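Local coordinates for protein inactive dihydropteroate synthase 2 (Mycobacterium tuberculosis, PDB 2VP8) that resembles dihydropteroate synthase but seems to lack that activity, probably plays no part in folate metabolism, and probably can bind the inhibitor dapsone, at residues 202-206 against 207-211. Residues are numbered along the deposited sequence; the frame is centred on the assembly and turned at random.
With EDO (1,2-ethanediol), chain F.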
loop_
_atom_site.group_PDB
_atom_site.type_symbol
_atom_site.label_atom_id
_atom_site.label_comp_id
_atom_site.label_asym_id
_atom_site.label_seq_id
_atom_site.Cartn_x
_atom_site.Cartn_y
_atom_site.Cartn_z
ATOM N N GLU B 202 20.881 -18.867 -10.787
ATOM C CA GLU B 202 22.255 -19.174 -11.174
ATOM C C GLU B 202 22.319 -20.357 -12.139
ATOM O O GLU B 202 23.125 -20.357 -13.077
ATOM C CB GLU B 202 23.135 -19.429 -9.942
ATOM C CG GLU B 202 23.339 -18.214 -9.026
ATOM C CD GLU B 202 24.250 -17.134 -9.607
ATOM O OE1 GLU B 202 24.777 -17.304 -10.723
ATOM O OE2 GLU B 202 24.443 -16.101 -8.935
ATOM N N ARG B 203 21.464 -21.356 -11.908
ATOM C CA ARG B 203 21.390 -22.537 -12.771
ATOM C C ARG B 203 20.901 -22.173 -14.165
ATOM O O ARG B 203 21.305 -22.790 -15.149
ATOM C CB ARG B 203 20.498 -23.619 -12.155
ATOM C CG ARG B 203 21.256 -24.640 -11.306
ATOM C CD ARG B 203 20.458 -25.062 -10.072
ATOM N NE ARG B 203 19.110 -25.529 -10.404
ATOM C CZ ARG B 203 18.046 -25.391 -9.614
ATOM N NH1 ARG B 203 18.150 -24.787 -8.436
ATOM N NH2 ARG B 203 16.866 -25.850 -10.013
ATOM N N ALA B 204 20.044 -21.162 -14.248
ATOM C CA ALA B 204 19.612 -20.649 -15.540
ATOM C C ALA B 204 20.747 -19.908 -16.243
ATOM O O ALA B 204 21.015 -20.158 -17.431
ATOM C CB ALA B 204 18.393 -19.757 -15.393
ATOM N N VAL B 205 21.426 -19.020 -15.511
ATOM C CA VAL B 205 22.514 -18.225 -16.089
ATOM C C VAL B 205 23.642 -19.105 -16.620
ATOM O O VAL B 205 24.156 -18.859 -17.716
ATOM C CB VAL B 205 23.055 -17.164 -15.102
ATOM C CG1 VAL B 205 24.343 -16.525 -15.627
ATOM C CG2 VAL B 205 22.006 -16.097 -14.863
ATOM N N ALA B 206 23.997 -20.138 -15.852
ATOM C CA ALA B 206 25.052 -21.087 -16.235
ATOM C C ALA B 206 24.647 -21.956 -17.437
ATOM O O ALA B 206 25.511 -22.477 -18.166
ATOM C CB ALA B 206 25.446 -21.957 -15.044
ATOM N N ALA B 207 23.330 -22.107 -17.638
ATOM C CA ALA B 207 22.786 -22.821 -18.805
ATOM C C ALA B 207 22.896 -21.984 -20.102
ATOM O O ALA B 207 22.779 -22.521 -21.223
ATOM C CB ALA B 207 21.291 -23.260 -18.539
ATOM N N GLY B 208 23.108 -20.676 -19.950
ATOM C CA GLY B 208 23.272 -19.780 -21.107
ATOM C C GLY B 208 22.162 -18.750 -21.252
ATOM O O GLY B 208 21.960 -18.182 -22.331
ATOM N N VAL B 209 21.424 -18.520 -20.171
ATOM C CA VAL B 209 20.407 -17.479 -20.152
ATOM C C VAL B 209 21.087 -16.191 -19.708
ATOM O O VAL B 209 21.786 -16.177 -18.696
ATOM C CB VAL B 209 19.246 -17.833 -19.199
ATOM C CG1 VAL B 209 18.181 -16.744 -19.215
ATOM C CG2 VAL B 209 18.638 -19.182 -19.569
ATOM N N ALA B 210 20.906 -15.121 -20.478
ATOM C CA ALA B 210 21.507 -13.832 -20.149
ATOM C C ALA B 210 21.114 -13.420 -18.732
ATOM O O ALA B 210 19.936 -13.508 -18.347
ATOM C CB ALA B 210 21.086 -12.776 -21.157
ATOM N N ARG B 211 22.105 -12.993 -17.953
ATOM C CA ARG B 211 21.884 -12.651 -16.547
ATOM C C ARG B 211 20.750 -11.635 -16.360
ATOM O O ARG B 211 19.892 -11.812 -15.490
ATOM C CB ARG B 211 23.180 -12.145 -15.905
ATOM C CG ARG B 211 23.057 -11.830 -14.424
ATOM C CD ARG B 211 24.412 -11.549 -13.797
ATOM N NE ARG B 211 25.174 -12.775 -13.567
ATOM C CZ ARG B 211 25.225 -13.430 -12.409
ATOM N NH1 ARG B 211 24.563 -12.987 -11.345
ATOM N NH2 ARG B 211 25.949 -14.535 -12.315
HETATM C C1 EDO F . 23.235 -9.500 -10.822
HETATM O O1 EDO F . 21.897 -9.636 -11.327
HETATM C C2 EDO F . 23.371 -10.190 -9.465
HETATM O O2 EDO F . 22.895 -11.540 -9.553
#
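Glu-202, in the last turns of a helix, and Arg-211, beyond the turn that ends it, meet through their side-chain ends in a long salt bridge. Arg-211 NH2 lies 3.4 Å from Glu-202 OE1, and the hydrogen bond within it is weak, bent to 129°. Carboxylate and guanidinium planes are turned 59° apart, so the two groups are not paired flat, and OE1 lies oblique to the guanidinium. Arg-211 runs extended from its backbone, CG anti to N (chi1 -177°), then bends at chi3 and brings its guanidinium back alongside the helix. At the guanidinium edge, NH1 makes a weak in-plane bond of 2.8 Å to O2 of a 1,2-ethanediol, probably from the crystallisation liquor. Val-205 lies across the arginine, its CG2 3.8 Å from Arg-211 CA and its CG1 nearest NH2.

The helix closes in a Schellman motif, with Gly-208 at positive phi. Val-209 N donates to Ala-204 O at 3.2 Å, and Gly-208 N to Val-205 O at 3.1 Å, the latter from above the carbonyl plane. Val-205 CA also sends its hydrogen almost straight to Val-209 O. Val-209 is thereby drawn back over the helix end, and its CG2, beside its own backbone N, reaches Ala-204 CB at 4.2 Å in the small apolar contact typical of such a cap.

The turn links helix 186-207 to strand 214-217 in the TIM-barrel fold of the family. Val-205 and Val-209 both touch Val-214 on that strand, Val-209 and Ala-207 pack on helix 152-159, and Glu-202, Val-205 and Arg-211 all touch Trp-244, in a loop preceding strand 247-248.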